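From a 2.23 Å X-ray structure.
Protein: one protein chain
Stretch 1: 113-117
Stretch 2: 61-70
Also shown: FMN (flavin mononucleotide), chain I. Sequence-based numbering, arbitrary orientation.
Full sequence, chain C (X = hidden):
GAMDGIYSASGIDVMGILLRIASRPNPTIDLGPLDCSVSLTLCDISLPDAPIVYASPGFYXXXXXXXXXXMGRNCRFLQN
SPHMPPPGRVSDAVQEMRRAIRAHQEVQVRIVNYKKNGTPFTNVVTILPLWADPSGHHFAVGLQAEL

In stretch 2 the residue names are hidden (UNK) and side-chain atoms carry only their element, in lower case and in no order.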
# COMPACT_ATOMS: atom_id res chain seq x y z
N ASN C 113 -17.17 -12.98 -4.82
CA ASN C 113 -17.80 -11.69 -4.54
C ASN C 113 -18.28 -10.98 -5.79
O ASN C 113 -18.07 -11.43 -6.93
CB ASN C 113 -16.87 -10.75 -3.74
CG ASN C 113 -16.42 -11.34 -2.42
OD1 ASN C 113 -15.34 -11.00 -1.93
ND2 ASN C 113 -17.22 -12.26 -1.86
N TYR C 114 -18.90 -9.84 -5.54
CA TYR C 114 -19.53 -9.08 -6.58
C TYR C 114 -19.04 -7.65 -6.49
O TYR C 114 -19.10 -7.03 -5.44
CB TYR C 114 -21.04 -9.19 -6.43
CG TYR C 114 -21.46 -10.64 -6.61
CD1 TYR C 114 -21.65 -11.17 -7.88
CD2 TYR C 114 -21.60 -11.49 -5.51
CE1 TYR C 114 -22.01 -12.51 -8.06
CE2 TYR C 114 -21.96 -12.82 -5.68
CZ TYR C 114 -22.16 -13.34 -6.96
OH TYR C 114 -22.52 -14.66 -7.13
N LYS C 115 -18.48 -7.17 -7.61
CA LYS C 115 -18.10 -5.77 -7.76
C LYS C 115 -19.38 -4.99 -7.66
O LYS C 115 -20.46 -5.57 -7.65
CB LYS C 115 -17.40 -5.51 -9.10
CG LYS C 115 -15.99 -6.09 -9.15
CD LYS C 115 -15.44 -6.16 -10.57
CE LYS C 115 -13.92 -6.27 -10.59
NZ LYS C 115 -13.39 -7.51 -11.21
N LYS C 116 -19.28 -3.68 -7.55
CA LYS C 116 -20.46 -2.87 -7.39
C LYS C 116 -21.36 -2.92 -8.63
O LYS C 116 -22.55 -2.56 -8.55
CB LYS C 116 -20.07 -1.44 -7.15
CG LYS C 116 -21.28 -0.53 -7.14
CD LYS C 116 -20.83 0.91 -7.10
CE LYS C 116 -22.00 1.86 -7.03
NZ LYS C 116 -21.47 3.19 -6.82
N ASN C 117 -20.80 -3.32 -9.78
CA ASN C 117 -21.58 -3.45 -11.01
C ASN C 117 -22.17 -4.87 -11.22
O ASN C 117 -22.72 -5.16 -12.27
CB ASN C 117 -20.75 -3.04 -12.22
CG ASN C 117 -19.59 -4.02 -12.53
OD1 ASN C 117 -19.44 -5.05 -11.86
ND2 ASN C 117 -18.78 -3.69 -13.54
N UNK C 61 -10.58 0.21 -6.37
CA UNK C 61 -10.34 -0.10 -7.77
C UNK C 61 -10.81 -1.53 -8.08
O UNK C 61 -11.37 -1.80 -9.15
o UNK C 61 -9.89 1.66 -10.40
c UNK C 61 -8.84 0.06 -8.11
c UNK C 61 -8.76 1.18 -10.34
n UNK C 61 -7.70 1.77 -10.90
c UNK C 61 -8.50 -0.09 -9.58
N UNK C 62 -10.56 -2.45 -7.17
CA UNK C 62 -11.00 -3.81 -7.39
C UNK C 62 -12.52 -3.89 -7.37
O UNK C 62 -13.11 -4.49 -8.24
c UNK C 62 -10.85 -6.93 -7.66
c UNK C 62 -10.69 -6.93 -5.19
c UNK C 62 -11.12 -6.14 -6.37
c UNK C 62 -10.41 -4.79 -6.39
N UNK C 63 -13.17 -3.26 -6.39
CA UNK C 63 -14.60 -3.51 -6.15
C UNK C 63 -15.51 -2.52 -6.86
O UNK C 63 -16.70 -2.78 -7.03
o UNK C 63 -14.80 -2.17 -4.12
c UNK C 63 -14.96 -3.49 -4.66
c UNK C 63 -14.12 -4.49 -3.90
N UNK C 64 -14.98 -1.37 -7.25
CA UNK C 64 -15.80 -0.32 -7.84
C UNK C 64 -16.57 0.57 -6.87
O UNK C 64 -17.19 1.55 -7.31
N UNK C 65 -16.56 0.26 -5.57
CA UNK C 65 -17.20 1.19 -4.62
C UNK C 65 -16.32 2.40 -4.29
O UNK C 65 -15.13 2.46 -4.67
c UNK C 65 -20.37 -2.72 -3.86
c UNK C 65 -19.03 -2.97 -3.93
o UNK C 65 -21.22 -3.79 -4.04
c UNK C 65 -19.95 -0.41 -3.43
c UNK C 65 -20.85 -1.44 -3.59
c UNK C 65 -17.59 0.48 -3.32
c UNK C 65 -18.58 -0.64 -3.51
c UNK C 65 -18.14 -1.93 -3.75
N UNK C 66 -16.92 3.35 -3.58
CA UNK C 66 -16.21 4.51 -3.07
C UNK C 66 -16.27 4.48 -1.54
O UNK C 66 -17.04 3.72 -0.95
o UNK C 66 -18.13 5.97 -2.92
c UNK C 66 -16.87 5.79 -3.57
N UNK C 67 -15.47 5.32 -0.91
CA UNK C 67 -15.27 5.22 0.52
C UNK C 67 -16.56 5.33 1.29
O UNK C 67 -16.80 4.53 2.18
c UNK C 67 -14.31 6.27 0.98
N UNK C 68 -17.40 6.33 0.95
CA UNK C 68 -18.59 6.61 1.76
C UNK C 68 -19.67 5.56 1.57
O UNK C 68 -20.58 5.46 2.39
c UNK C 68 -17.29 7.25 -0.19
c UNK C 68 -17.94 8.49 0.31
c UNK C 68 -19.08 7.98 1.23
N UNK C 69 -19.58 4.80 0.49
CA UNK C 69 -20.46 3.67 0.25
C UNK C 69 -20.15 2.45 1.19
O UNK C 69 -21.07 1.71 1.53
o UNK C 69 -21.48 4.33 -4.55
c UNK C 69 -20.66 3.83 -3.76
c UNK C 69 -20.37 3.23 -1.23
o UNK C 69 -19.85 2.97 -4.16
c UNK C 69 -20.69 4.32 -2.28
N UNK C 70 -18.89 2.28 1.60
CA UNK C 70 -18.46 1.07 2.29
C UNK C 70 -17.91 1.28 3.73
O UNK C 70 -17.94 0.39 4.58
c UNK C 70 -15.13 0.86 2.24
c UNK C 70 -18.12 -0.08 0.10
c UNK C 70 -17.47 0.28 1.43
c UNK C 70 -16.19 1.07 1.19
N1 FMN I . -15.84 -11.49 2.85
C2 FMN I . -15.87 -11.51 1.47
O2 FMN I . -16.73 -12.15 0.88
N3 FMN I . -14.92 -10.78 0.75
C4 FMN I . -13.95 -10.05 1.38
O4 FMN I . -13.15 -9.41 0.70
C4A FMN I . -13.90 -10.03 2.78
N5 FMN I . -12.94 -9.28 3.45
C5A FMN I . -12.90 -9.28 4.81
C6 FMN I . -11.91 -8.54 5.43
C7 FMN I . -11.85 -8.48 6.82
C7M FMN I . -10.75 -7.68 7.44
C8 FMN I . -12.80 -9.19 7.59
C8M FMN I . -12.73 -9.14 9.09
C9 FMN I . -13.78 -9.95 6.94
C9A FMN I . -13.84 -10.00 5.56
N10 FMN I . -14.83 -10.74 4.89
C10 FMN I . -14.86 -10.75 3.51
C1' FMN I . -15.86 -11.60 5.58
C2' FMN I . -17.13 -10.95 6.10
O2' FMN I . -16.84 -9.64 6.50
C3' FMN I . -17.69 -11.86 7.24
O3' FMN I . -16.73 -12.04 8.27
C4' FMN I . -18.10 -13.24 6.68
O4' FMN I . -19.18 -13.06 5.78
C5' FMN I . -18.46 -14.26 7.77
O5' FMN I . -19.38 -13.70 8.70
P FMN I . -20.95 -13.77 8.45
O1P FMN I . -21.57 -12.97 9.58
O2P FMN I . -21.42 -13.21 7.15
O3P FMN I . -21.39 -15.20 8.53

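Position 61 carries three carbons in a row, the third bearing one oxygen and one nitrogen: an amide on a two-carbon stem. It lies on the helix, out of reach of stretch 1, and is Gln 61. Position 62 has four carbons forked at the second. Its CA-to-CB bond runs sideways, but the fork comes nearer: one branch carbon ends 4.3 Å from CE of Lys 115, and the same CE lies 3.1 Å from the backbone O of position 62. This is Leu 62, and the branch carbon is its CD1.

Position 63 has one carbon carrying an oxygen and a carbon. The side chain stays 5.0 Å from stretch 1, and the backbone does the work: N of Lys 116 donates to O of position 63 at 2.8 Å, with a nearly straight angle of 158°. The residue is Thr 63. Position 64 has no side-chain atoms. It leaves the helix with phi 81° and psi -6°, where a CB would jam against the preceding carbonyl oxygen. The backbone angles by themselves call for glycine; an ideal CB would lie 3.7 Å from CB of Lys 116, which is no clash. This is Gly 64.

At position 65 one carbon leads to a six-carbon ring bearing an oxygen. CB of Lys 116 sits over one face of the ring, 3.5 Å from its centroid and 10° off the normal, a CH-pi contact. O of Tyr 114 lies near the ring plane at the edge. This is Tyr 65, and its OH is 4.1 Å from that O of Tyr 114. The turn is steadied by a weak bond from N of Tyr 65 to OG1 of Thr 63, 3.3 Å.

Position 66, one carbon and one oxygen, is Ser 66, at the N-cap without a side-chain capping bond. Position 67, a single carbon, is Ala 67; position 68, three carbons closing onto the backbone N, is Pro 68. None of these three touches stretch 1. Position 69 has three carbons, the third bearing two oxygens, one of them 2.5 Å from NZ of Lys 116. This is Glu 69: OE2 forms the salt bridge with that NZ, while OE1 accepts from N of Ser 66 at 3.0 Å. Position 70 has four carbons forked at the first, one arm two carbons long: Ile 70, buried and out of reach of stretch 1.

The contact centers on Lys 116. Its N fixes the backbone to the helix end, its CB packs on the tyrosine face, and its all-t chain carries NZ to the carboxylate. Glycine lets the chain turn at positive phi just after the helix, beside the carbonyl of Thr 63 that receives N of Lys 116.

Stretch 2, residues 61-70: QLTGYSAPEI
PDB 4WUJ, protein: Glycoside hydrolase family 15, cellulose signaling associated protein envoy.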